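Local atomic coordinates of putative tetR family transcription regulator (Shewanella loihica, PDB entry 3PPB), a protein that probably binds DNA through an N-terminal helix-turn-helix domain and regulates transcription as a member of the TetR family. Residues S142-A146 / W189-V194; M125-L129 / E151-D155; K10-L15 / T45-F50. The contacts are given in a common frame with arbitrary orientation. Where two conformers were deposited one is given. Residues are numbered along the deposited sequence.

Contact 1. Residues S142-A146 / W189-V194; sequences SGELA and WNAMAV
The short extended ends Leu145-Ala146 and Ala193-Val194 cross steeply and touch at one point; 189-192 is still helical. Gly143 (phi 78°, psi 17°) ends helix 130-141 in a Schellman motif, a positive phi glycine adopts without strain. Glu144 follows (-91/-34), then Leu145 (-111/143) and Ala146 (-63/155), against Ala193 (-62/148) and Val194 (-64/146). Leu145 and Ala193 form a single beta bridge, CA-CA 4.3 Å: Val194 N donates to Glu144 O at 3.0 Å and Ala146 N to Met192 O at 2.7 Å. This isolated bridge in an otherwise helical TetR-like C-terminal domain ties the chain terminus to an interhelical loop beside the second subunit, whose Arg195 NH1 hydrogen-bonds to Val194 O. The small Ala193 (directed away) and Ala146 (sideways) are compatible with this approach. Although the Leu145 CA-CB bond points away, rotamer mt lays CD2 over the six-membered ring of Trp189 (chi1 t, chi2 -104°), 4.0 Å from the centroid, a CH-pi contact, and 3.9 Å from selenomethionine Met192 CB. Val194 CG2 sits 3.2 Å from Gly143 O.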
ATOM      1  N   SER A 142     -11.947   4.302 -26.623  1.00 40.66           N
ATOM      2  CA  SER A 142     -12.182   5.684 -27.073  1.00 40.58           C
ATOM      3  C   SER A 142     -10.871   6.424 -27.410  1.00 45.44           C
ATOM      4  O   SER A 142     -10.913   7.571 -27.866  1.00 45.20           O
ATOM      5  CB  SER A 142     -12.953   6.464 -26.016  1.00 41.45           C
ATOM      6  OG  SER A 142     -12.159   6.662 -24.860  1.00 48.39           O
ATOM      7  N   GLY A 143      -9.735   5.773 -27.166  1.00 40.29           N
ATOM      8  CA  GLY A 143      -8.422   6.347 -27.418  1.00 39.03           C
ATOM      9  C   GLY A 143      -7.952   7.338 -26.378  1.00 41.47           C
ATOM     10  O   GLY A 143      -7.034   8.106 -26.655  1.00 40.97           O
ATOM     11  N   GLU A 144      -8.572   7.347 -25.173  1.00 37.06           N
ATOM     12  CA  GLU A 144      -8.160   8.230 -24.087  1.00 36.69           C
ATOM     13  C   GLU A 144      -7.121   7.568 -23.182  1.00 36.16           C
ATOM     14  O   GLU A 144      -6.277   8.269 -22.652  1.00 32.65           O
ATOM     15  CB  GLU A 144      -9.359   8.643 -23.208  1.00 39.06           C
ATOM     16  CG  GLU A 144     -10.317   9.615 -23.867  1.00 53.20           C
ATOM     17  CD  GLU A 144     -11.574   9.820 -23.049  1.00 71.66           C
ATOM     18  OE1 GLU A 144     -12.516   9.006 -23.200  1.00 64.03           O
ATOM     19  OE2 GLU A 144     -11.602  10.767 -22.229  1.00 59.36           O
ATOM     20  N   LEU A 145      -7.208   6.233 -22.975  1.00 32.01           N
ATOM     21  CA  LEU A 145      -6.312   5.517 -22.062  1.00 30.50           C
ATOM     22  C   LEU A 145      -5.349   4.597 -22.796  1.00 34.28           C
ATOM     23  O   LEU A 145      -5.703   3.997 -23.807  1.00 34.46           O
ATOM     24  CB  LEU A 145      -7.120   4.711 -21.008  1.00 28.96           C
ATOM     25  CG  LEU A 145      -8.124   5.512 -20.162  1.00 31.83           C
ATOM     26  CD1 LEU A 145      -8.841   4.623 -19.151  1.00 29.59           C
ATOM     27  CD2 LEU A 145      -7.463   6.722 -19.495  1.00 33.62           C
ATOM     28  N   ALA A 146      -4.120   4.515 -22.286  1.00 29.91           N
ATOM     29  CA  ALA A 146      -3.058   3.667 -22.818  1.00 29.33           C
ATOM     30  C   ALA A 146      -3.440   2.190 -22.711  1.00 32.17           C
ATOM     31  O   ALA A 146      -4.258   1.788 -21.857  1.00 30.33           O
ATOM     32  CB  ALA A 146      -1.766   3.926 -22.062  1.00 29.69           C
ATOM     33  N   TRP A 189      -4.855  10.233 -13.374  1.00 26.86           N
ATOM     34  CA  TRP A 189      -5.239  10.236 -14.774  1.00 26.84           C
ATOM     35  C   TRP A 189      -4.030  10.084 -15.703  1.00 32.34           C
ATOM     36  O   TRP A 189      -4.076   9.256 -16.620  1.00 32.81           O
ATOM     37  CB  TRP A 189      -6.011  11.530 -15.131  1.00 25.52           C
ATOM     38  CG  TRP A 189      -6.528  11.503 -16.545  1.00 26.20           C
ATOM     39  CD1 TRP A 189      -6.017  12.176 -17.619  1.00 29.24           C
ATOM     40  CD2 TRP A 189      -7.636  10.726 -17.046  1.00 25.76           C
ATOM     41  NE1 TRP A 189      -6.742  11.875 -18.755  1.00 28.58           N
ATOM     42  CE2 TRP A 189      -7.737  10.982 -18.432  1.00 29.59           C
ATOM     43  CE3 TRP A 189      -8.558   9.831 -16.452  1.00 26.54           C
ATOM     44  CZ2 TRP A 189      -8.727  10.384 -19.240  1.00 28.90           C
ATOM     45  CZ3 TRP A 189      -9.543   9.255 -17.251  1.00 28.15           C
ATOM     46  CH2 TRP A 189      -9.629   9.545 -18.624  1.00 29.24           C
ATOM     47  N   ASN A 190      -2.956  10.875 -15.476  1.00 27.34           N
ATOM     48  CA  ASN A 190      -1.779  10.884 -16.355  1.00 25.59           C
ATOM     49  C   ASN A 190      -1.019   9.565 -16.355  1.00 27.29           C
ATOM     50  O   ASN A 190      -0.354   9.259 -17.350  1.00 26.27           O
ATOM     51  CB  ASN A 190      -0.864  12.054 -16.042  1.00 27.67           C
ATOM     52  CG  ASN A 190      -1.487  13.354 -16.464  1.00 38.09           C
ATOM     53  OD1 ASN A 190      -2.478  13.385 -17.195  1.00 33.94           O
ATOM     54  ND2 ASN A 190      -0.953  14.459 -15.986  1.00 25.97           N
ATOM     55  N   ALA A 191      -1.138   8.759 -15.291  1.00 22.31           N
ATOM     56  CA  ALA A 191      -0.503   7.432 -15.312  1.00 22.25           C
ATOM     57  C   ALA A 191      -1.109   6.580 -16.415  1.00 25.82           C
ATOM     58  O   ALA A 191      -0.380   5.888 -17.109  1.00 26.41           O
ATOM     59  CB  ALA A 191      -0.690   6.717 -13.959  1.00 22.26           C
HETATM   60  N   MSE A 192      -2.440   6.672 -16.593  1.00 23.21           N
HETATM   61  CA  MSE A 192      -3.260   5.886 -17.531  0.50 22.41           C
HETATM   62  C   MSE A 192      -3.425   6.467 -18.919  1.00 28.78           C
HETATM   63  O   MSE A 192      -3.686   5.719 -19.854  1.00 31.19           O
HETATM   64  CB  MSE A 192      -4.697   5.775 -16.986  0.50 23.77           C
HETATM   65  CG  MSE A 192      -4.837   5.136 -15.625  0.50 28.51           C
HETATM   66 SE   MSE A 192      -6.709   4.715 -15.365  0.38 34.04          SE
HETATM   67  CE  MSE A 192      -7.431   6.516 -15.065  0.50 30.16           C
ATOM     68  N   ALA A 193      -3.465   7.817 -19.040  1.00 26.89           N
ATOM     69  CA  ALA A 193      -3.788   8.470 -20.306  1.00 26.15           C
ATOM     70  C   ALA A 193      -2.774   8.157 -21.400  1.00 32.56           C
ATOM     71  O   ALA A 193      -1.587   7.990 -21.099  1.00 31.44           O
ATOM     72  CB  ALA A 193      -3.897   9.983 -20.107  1.00 25.72           C
ATOM     73  N   VAL A 194      -3.246   8.099 -22.679  1.00 31.88           N
ATOM     74  CA  VAL A 194      -2.397   7.875 -23.860  1.00 33.77           C
ATOM     75  C   VAL A 194      -1.416   9.040 -24.008  1.00 39.83           C
ATOM     76  O   VAL A 194      -1.781  10.197 -23.741  1.00 38.88           O
ATOM     77  CB  VAL A 194      -3.170   7.707 -25.203  1.00 40.40           C
ATOM     78  CG1 VAL A 194      -3.796   6.336 -25.354  1.00 40.83           C
ATOM     79  CG2 VAL A 194      -4.197   8.814 -25.413  1.00 40.90           C
TER

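Contact 2. Residues M125-L129 / E151-D155; sequences MHGIL and ELMQD
Within the helical C-terminal domain of this TetR-type fold, the end of helix 118-128 meets the first turns of helix 150-170, with the closest CA atoms, Met125 and Gln154, 8.0 Å apart. The first helix widens into a pi-type turn at 125-128 and leaves helical geometry at Leu129 (phi -108°, psi 29°), which is consistent with carbonyls near its end accepting from a side chain. Gln154 is the donor: chi1 and chi2 both t extend the amide across the gap, and NE2 donates to Met125 O at 2.9 Å and, weakly, to Leu129 O at 3.3 Å. Glutamine suits the place, long and uncharged, with one amide N-H shared between both carbonyls. Glu151 has its stronger partner elsewhere, OE2 being hydrogen-bonded to His171 of the second subunit, and its aliphatic CG lies near the plane of the His126 ring, 4.0 Å from NE2. The long side chain of selenomethionine Met125 (chi1 and chi2 t) makes van der Waals contact with two carboxylates, SE 3.8 Å from Glu151 OE2 and CE 3.6 Å from Asp155 OD1.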
HETATM    1  N   MSE A 125     -11.477  -7.215  -6.279  1.00 41.28           N
HETATM    2  CA  MSE A 125     -10.922  -6.569  -7.465  1.00 43.64           C
HETATM    3  C   MSE A 125     -11.791  -6.752  -8.715  1.00 47.20           C
HETATM    4  O   MSE A 125     -12.142  -5.758  -9.358  1.00 45.30           O
HETATM    5  CB  MSE A 125      -9.513  -7.119  -7.738  1.00 47.56           C
HETATM    6  CG  MSE A 125      -8.661  -6.239  -8.655  1.00 56.96           C
HETATM    7 SE   MSE A 125      -7.026  -7.172  -9.286  0.75 68.20          SE
HETATM    8  CE  MSE A 125      -6.234  -7.726  -7.514  1.00 65.09           C
ATOM      9  N   HIS A 126     -12.110  -8.005  -9.073  1.00 44.97           N
ATOM     10  CA  HIS A 126     -12.851  -8.302 -10.305  1.00 45.78           C
ATOM     11  C   HIS A 126     -14.356  -8.418 -10.089  1.00 46.73           C
ATOM     12  O   HIS A 126     -15.110  -8.310 -11.063  1.00 47.27           O
ATOM     13  CB  HIS A 126     -12.298  -9.583 -10.958  1.00 48.64           C
ATOM     14  CG  HIS A 126     -10.807  -9.556 -11.114  1.00 52.84           C
ATOM     15  ND1 HIS A 126      -9.999 -10.487 -10.484  1.00 55.60           N
ATOM     16  CD2 HIS A 126     -10.019  -8.649 -11.745  1.00 54.86           C
ATOM     17  CE1 HIS A 126      -8.755 -10.145 -10.788  1.00 55.03           C
ATOM     18  NE2 HIS A 126      -8.718  -9.036 -11.530  1.00 54.72           N
ATOM     19  N   GLY A 127     -14.789  -8.612  -8.842  1.00 40.39           N
ATOM     20  CA  GLY A 127     -16.210  -8.752  -8.552  1.00 40.82           C
ATOM     21  C   GLY A 127     -16.815  -7.444  -8.106  1.00 44.52           C
ATOM     22  O   GLY A 127     -17.484  -6.756  -8.890  1.00 46.59           O
ATOM     23  N   ILE A 128     -16.508  -7.058  -6.866  1.00 37.76           N
ATOM     24  CA  ILE A 128     -16.992  -5.832  -6.235  1.00 35.73           C
ATOM     25  C   ILE A 128     -16.554  -4.584  -7.032  1.00 39.62           C
ATOM     26  O   ILE A 128     -17.364  -3.684  -7.246  1.00 39.78           O
ATOM     27  CB  ILE A 128     -16.529  -5.784  -4.745  1.00 36.71           C
ATOM     28  CG1 ILE A 128     -17.177  -6.962  -3.953  1.00 37.24           C
ATOM     29  CG2 ILE A 128     -16.885  -4.430  -4.114  1.00 36.01           C
ATOM     30  CD1 ILE A 128     -16.683  -7.173  -2.474  1.00 36.72           C
ATOM     31  N   LEU A 129     -15.292  -4.525  -7.455  1.00 36.76           N
ATOM     32  CA  LEU A 129     -14.782  -3.363  -8.179  1.00 36.31           C
ATOM     33  C   LEU A 129     -14.551  -3.669  -9.664  1.00 41.75           C
ATOM     34  O   LEU A 129     -13.729  -3.021 -10.313  1.00 41.87           O
ATOM     35  CB  LEU A 129     -13.520  -2.833  -7.492  1.00 35.44           C
ATOM     36  CG  LEU A 129     -13.766  -2.333  -6.040  1.00 40.15           C
ATOM     37  CD1 LEU A 129     -12.515  -2.384  -5.231  1.00 39.85           C
ATOM     38  CD2 LEU A 129     -14.383  -0.925  -6.022  1.00 41.78           C
ATOM     39  N   GLU A 151      -5.034  -5.764 -15.630  1.00 27.00           N
ATOM     40  CA  GLU A 151      -4.854  -6.033 -14.204  1.00 26.22           C
ATOM     41  C   GLU A 151      -3.763  -5.158 -13.567  1.00 29.51           C
ATOM     42  O   GLU A 151      -3.896  -4.759 -12.414  1.00 27.31           O
ATOM     43  CB  GLU A 151      -4.590  -7.510 -13.927  1.00 28.07           C
ATOM     44  CG  GLU A 151      -5.007  -7.820 -12.501  1.00 42.48           C
ATOM     45  CD  GLU A 151      -4.686  -9.191 -11.963  1.00 53.07           C
ATOM     46  OE1 GLU A 151      -4.938 -10.180 -12.686  1.00 51.98           O
ATOM     47  OE2 GLU A 151      -4.263  -9.280 -10.787  1.00 48.03           O
ATOM     48  N   LEU A 152      -2.710  -4.845 -14.323  1.00 27.32           N
ATOM     49  CA  LEU A 152      -1.637  -3.966 -13.858  1.00 26.15           C
ATOM     50  C   LEU A 152      -2.213  -2.560 -13.694  1.00 28.43           C
ATOM     51  O   LEU A 152      -1.924  -1.883 -12.717  1.00 28.72           O
ATOM     52  CB  LEU A 152      -0.448  -3.975 -14.856  1.00 26.60           C
ATOM     53  CG  LEU A 152       0.728  -3.023 -14.555  1.00 29.43           C
ATOM     54  CD1 LEU A 152       1.297  -3.207 -13.132  1.00 28.80           C
ATOM     55  CD2 LEU A 152       1.811  -3.171 -15.585  1.00 33.61           C
HETATM   56  N   MSE A 153      -3.059  -2.137 -14.636  1.00 23.39           N
HETATM   57  CA  MSE A 153      -3.678  -0.816 -14.558  1.00 20.78           C
HETATM   58  C   MSE A 153      -4.609  -0.740 -13.333  1.00 26.60           C
HETATM   59  O   MSE A 153      -4.592   0.276 -12.659  1.00 23.96           O
HETATM   60  CB  MSE A 153      -4.414  -0.496 -15.868  1.00 20.77           C
HETATM   61  CG  MSE A 153      -3.454  -0.403 -17.076  1.00 24.94           C
HETATM   62 SE   MSE A 153      -4.423   0.084 -18.669  0.75 29.79          SE
HETATM   63  CE  MSE A 153      -4.559   1.967 -18.394  1.00 24.41           C
ATOM     64  N   GLN A 154      -5.405  -1.813 -13.031  1.00 26.95           N
ATOM     65  CA  GLN A 154      -6.297  -1.754 -11.856  0.50 26.39           C
ATOM     66  C   GLN A 154      -5.465  -1.734 -10.580  1.00 30.03           C
ATOM     67  O   GLN A 154      -5.791  -0.954  -9.688  1.00 30.14           O
ATOM     68  CB  GLN A 154      -7.360  -2.875 -11.805  0.50 28.14           C
ATOM     69  CG  GLN A 154      -8.445  -2.583 -10.744  0.50 32.40           C
ATOM     70  CD  GLN A 154      -9.703  -3.431 -10.769  0.50 47.53           C
ATOM     71  OE1 GLN A 154     -10.036  -4.092 -11.762  0.50 46.41           O
ATOM     72  NE2 GLN A 154     -10.465  -3.380  -9.677  0.50 25.62           N
ATOM     73  N   ASP A 155      -4.362  -2.528 -10.493  1.00 25.37           N
ATOM     74  CA  ASP A 155      -3.495  -2.491  -9.305  1.00 23.57           C
ATOM     75  C   ASP A 155      -2.917  -1.105  -9.158  1.00 26.76           C
ATOM     76  O   ASP A 155      -2.778  -0.609  -8.040  1.00 25.50           O
ATOM     77  CB  ASP A 155      -2.358  -3.517  -9.391  1.00 24.72           C
ATOM     78  CG  ASP A 155      -2.757  -4.941  -9.058  1.00 29.09           C
ATOM     79  OD1 ASP A 155      -3.897  -5.143  -8.593  1.00 25.09           O
ATOM     80  OD2 ASP A 155      -1.930  -5.852  -9.280  1.00 33.20           O
TER

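Contact 3. Residues K10-L15 / T45-F50; sequences KKQAIL and TLFHHF
Ile14 points from helix 10-15 into the side of helix 45-49, its CG2 3.7 Å from Phe50 CE2 and 4.1 Å from Leu46 CD1. The helix axes cross nearly at right angles (-95°) and approach to 10.2 Å; the nearest CA pairs include Lys11-His49 at 6.7 Å and Ile14-Leu46 at 7.0 Å. Phe50, the first non-helical residue (phi -132°, psi 98°), has its CA-CB bond toward helix 10-15, and chi1 m places CZ 3.8 Å from Leu15 CG and 3.7 Å from Lys11 CE. Lys11, all four chi angles t, sets CG over the His49 ring face, 4.1 Å from the centroid, in a CH-pi contact. Lys10 CD meets Thr45 CG2 at 3.7 Å. The contact joins the first and third helices of the three-helix DNA-binding domain; helix 43-49 is probably the recognition helix of the predicted helix-turn-helix, and Leu56 of helix 53-74 packs on Ile14, Leu15 and Phe50. Without hydrogen bonds, the packing rests on van der Waals and CH-pi contacts: branched Ile14 and aromatic Phe50 fill the buried side, lysine methylenes the exposed border.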
ATOM      1  N   LYS A  10     -26.215  -9.432  16.678  1.00 63.57           N
ATOM      2  CA  LYS A  10     -25.032 -10.110  17.218  1.00 61.00           C
ATOM      3  C   LYS A  10     -23.916 -10.122  16.193  1.00 59.92           C
ATOM      4  O   LYS A  10     -22.794  -9.735  16.510  1.00 58.87           O
ATOM      5  CB  LYS A  10     -25.373 -11.546  17.660  1.00 64.04           C
ATOM      6  CG  LYS A  10     -26.169 -11.642  18.956  1.00 62.27           C
ATOM      7  CD  LYS A  10     -26.476 -13.089  19.245  1.00 63.76           C
ATOM      8  CE  LYS A  10     -27.169 -13.309  20.553  1.00 68.19           C
ATOM      9  NZ  LYS A  10     -27.620 -14.728  20.696  1.00 70.92           N
ATOM     10  N   LYS A  11     -24.235 -10.525  14.958  1.00 55.02           N
ATOM     11  CA  LYS A  11     -23.300 -10.568  13.842  1.00 53.10           C
ATOM     12  C   LYS A  11     -22.704  -9.190  13.580  1.00 55.19           C
ATOM     13  O   LYS A  11     -21.496  -9.109  13.364  1.00 54.65           O
ATOM     14  CB  LYS A  11     -23.975 -11.116  12.575  1.00 55.41           C
ATOM     15  CG  LYS A  11     -23.008 -11.845  11.637  1.00 54.80           C
ATOM     16  CD  LYS A  11     -23.668 -12.176  10.304  1.00 51.73           C
ATOM     17  CE  LYS A  11     -22.705 -12.765   9.312  1.00 63.17           C
ATOM     18  NZ  LYS A  11     -23.335 -12.941   7.977  1.00 71.15           N
ATOM     19  N   GLN A  12     -23.516  -8.110  13.666  1.00 51.69           N
ATOM     20  CA  GLN A  12     -23.047  -6.731  13.411  1.00 50.72           C
ATOM     21  C   GLN A  12     -22.111  -6.239  14.505  1.00 54.51           C
ATOM     22  O   GLN A  12     -21.140  -5.559  14.185  1.00 52.71           O
ATOM     23  CB  GLN A  12     -24.214  -5.741  13.228  1.00 52.36           C
ATOM     24  CG  GLN A  12     -23.840  -4.378  12.629  1.00 64.66           C
ATOM     25  CD  GLN A  12     -23.095  -4.436  11.308  1.00 83.03           C
ATOM     26  OE1 GLN A  12     -23.307  -5.322  10.462  1.00 79.94           O
ATOM     27  NE2 GLN A  12     -22.224  -3.459  11.096  1.00 69.30           N
ATOM     28  N   ALA A  13     -22.396  -6.577  15.783  1.00 52.74           N
ATOM     29  CA  ALA A  13     -21.546  -6.214  16.922  1.00 52.33           C
ATOM     30  C   ALA A  13     -20.153  -6.848  16.758  1.00 53.53           C
ATOM     31  O   ALA A  13     -19.150  -6.181  17.012  1.00 52.38           O
ATOM     32  CB  ALA A  13     -22.188  -6.671  18.230  1.00 54.66           C
ATOM     33  N   ILE A  14     -20.104  -8.124  16.280  1.00 47.76           N
ATOM     34  CA  ILE A  14     -18.861  -8.858  16.036  1.00 46.22           C
ATOM     35  C   ILE A  14     -18.077  -8.167  14.914  1.00 49.54           C
ATOM     36  O   ILE A  14     -16.911  -7.826  15.121  1.00 48.46           O
ATOM     37  CB  ILE A  14     -19.098 -10.362  15.723  1.00 48.89           C
ATOM     38  CG1 ILE A  14     -19.626 -11.117  16.967  1.00 50.01           C
ATOM     39  CG2 ILE A  14     -17.800 -11.008  15.174  1.00 47.33           C
ATOM     40  CD1 ILE A  14     -20.479 -12.375  16.667  1.00 58.55           C
ATOM     41  N   LEU A  15     -18.728  -7.926  13.756  1.00 45.88           N
ATOM     42  CA  LEU A  15     -18.103  -7.290  12.592  1.00 44.01           C
ATOM     43  C   LEU A  15     -17.529  -5.903  12.930  1.00 46.98           C
ATOM     44  O   LEU A  15     -16.362  -5.659  12.645  1.00 45.19           O
ATOM     45  CB  LEU A  15     -19.104  -7.201  11.444  1.00 43.88           C
ATOM     46  CG  LEU A  15     -19.350  -8.494  10.685  1.00 48.10           C
ATOM     47  CD1 LEU A  15     -20.675  -8.435   9.934  1.00 48.76           C
ATOM     48  CD2 LEU A  15     -18.208  -8.800   9.720  1.00 46.81           C
ATOM     49  N   THR A  45     -21.074 -18.020  20.081  1.00 64.28           N
ATOM     50  CA  THR A  45     -21.848 -17.208  19.132  1.00 63.89           C
ATOM     51  C   THR A  45     -20.932 -16.657  18.017  1.00 67.42           C
ATOM     52  O   THR A  45     -21.357 -16.605  16.853  1.00 67.19           O
ATOM     53  CB  THR A  45     -22.557 -16.074  19.870  1.00 74.35           C
ATOM     54  OG1 THR A  45     -23.296 -16.624  20.959  1.00 79.46           O
ATOM     55  CG2 THR A  45     -23.474 -15.272  18.966  1.00 72.54           C
ATOM     56  N   LEU A  46     -19.686 -16.252  18.369  1.00 61.95           N
ATOM     57  CA  LEU A  46     -18.739 -15.749  17.379  1.00 60.21           C
ATOM     58  C   LEU A  46     -18.418 -16.826  16.340  1.00 65.40           C
ATOM     59  O   LEU A  46     -18.388 -16.525  15.141  1.00 62.30           O
ATOM     60  CB  LEU A  46     -17.438 -15.245  18.036  1.00 59.64           C
ATOM     61  CG  LEU A  46     -16.470 -14.479  17.119  1.00 63.22           C
ATOM     62  CD1 LEU A  46     -15.784 -13.391  17.879  1.00 62.99           C
ATOM     63  CD2 LEU A  46     -15.410 -15.396  16.508  1.00 66.66           C
ATOM     64  N   PHE A  47     -18.155 -18.071  16.803  1.00 65.70           N
ATOM     65  CA  PHE A  47     -17.776 -19.170  15.915  1.00 66.72           C
ATOM     66  C   PHE A  47     -18.937 -19.690  15.082  1.00 72.08           C
ATOM     67  O   PHE A  47     -18.687 -20.233  14.008  1.00 71.39           O
ATOM     68  CB  PHE A  47     -17.079 -20.303  16.676  1.00 69.84           C
ATOM     69  CG  PHE A  47     -15.688 -19.882  17.088  1.00 70.91           C
ATOM     70  CD1 PHE A  47     -14.699 -19.657  16.132  1.00 72.64           C
ATOM     71  CD2 PHE A  47     -15.383 -19.647  18.420  1.00 72.96           C
ATOM     72  CE1 PHE A  47     -13.427 -19.228  16.511  1.00 72.54           C
ATOM     73  CE2 PHE A  47     -14.107 -19.224  18.797  1.00 75.04           C
ATOM     74  CZ  PHE A  47     -13.139 -19.016  17.839  1.00 72.07           C
ATOM     75  N   HIS A  48     -20.189 -19.481  15.531  1.00 70.55           N
ATOM     76  CA  HIS A  48     -21.380 -19.860  14.773  1.00 71.90           C
ATOM     77  C   HIS A  48     -21.434 -19.065  13.466  1.00 72.91           C
ATOM     78  O   HIS A  48     -21.472 -19.669  12.395  1.00 72.94           O
ATOM     79  CB  HIS A  48     -22.655 -19.634  15.601  1.00 74.79           C
ATOM     80  CG  HIS A  48     -23.922 -19.786  14.807  1.00 79.94           C
ATOM     81  ND1 HIS A  48     -24.374 -21.035  14.379  1.00 83.62           N
ATOM     82  CD2 HIS A  48     -24.796 -18.841  14.387  1.00 81.80           C
ATOM     83  CE1 HIS A  48     -25.497 -20.803  13.716  1.00 83.62           C
ATOM     84  NE2 HIS A  48     -25.795 -19.501  13.699  1.00 82.89           N
ATOM     85  N   HIS A  49     -21.390 -17.720  13.553  1.00 66.72           N
ATOM     86  CA  HIS A  49     -21.406 -16.839  12.383  1.00 64.25           C
ATOM     87  C   HIS A  49     -20.075 -16.888  11.639  1.00 66.03           C
ATOM     88  O   HIS A  49     -20.081 -16.824  10.408  1.00 65.29           O
ATOM     89  CB  HIS A  49     -21.736 -15.387  12.775  1.00 64.02           C
ATOM     90  CG  HIS A  49     -23.068 -15.205  13.452  1.00 68.61           C
ATOM     91  ND1 HIS A  49     -23.160 -14.723  14.753  1.00 70.51           N
ATOM     92  CD2 HIS A  49     -24.321 -15.427  12.983  1.00 70.88           C
ATOM     93  CE1 HIS A  49     -24.454 -14.664  15.026  1.00 70.67           C
ATOM     94  NE2 HIS A  49     -25.190 -15.079  13.994  1.00 71.44           N
ATOM     95  N   PHE A  50     -18.937 -17.018  12.362  1.00 61.68           N
ATOM     96  CA  PHE A  50     -17.621 -17.023  11.709  1.00 60.71           C
ATOM     97  C   PHE A  50     -16.769 -18.192  12.230  1.00 67.15           C
ATOM     98  O   PHE A  50     -16.164 -18.069  13.297  1.00 67.59           O
ATOM     99  CB  PHE A  50     -16.911 -15.661  11.905  1.00 60.54           C
ATOM    100  CG  PHE A  50     -17.769 -14.462  11.551  1.00 60.95           C
ATOM    101  CD1 PHE A  50     -17.938 -14.069  10.223  1.00 62.52           C
ATOM    102  CD2 PHE A  50     -18.417 -13.732  12.544  1.00 62.39           C
ATOM    103  CE1 PHE A  50     -18.724 -12.958   9.897  1.00 62.45           C
ATOM    104  CE2 PHE A  50     -19.214 -12.627  12.214  1.00 64.54           C
ATOM    105  CZ  PHE A  50     -19.357 -12.246  10.894  1.00 61.77           C
TER

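How the contacts relate
The chain divides into two parts, with contact 3 in the DNA-binding domain and contacts 1 and 2 in the C-terminal helical domain. The centres of contacts 1 and 3 lie about 44 Å apart, on opposite sides of the chain's centre, whereas those of contacts 2 and 3 are about 29 Å apart, with nearest atoms about 12 Å apart. Contacts 1 and 2, about 17 Å between centres, interlock along the chain and touch through selenomethionine Met153, whose CE packs 3.5 Å from Ala146 O and 4.1 Å from Met192 CB. Both also reach the second subunit. Tetraethylene glycol is bound about 4 Å from the side chain of Met192 and also about 4 Å from that of Gln154, which may mark a pocket near each.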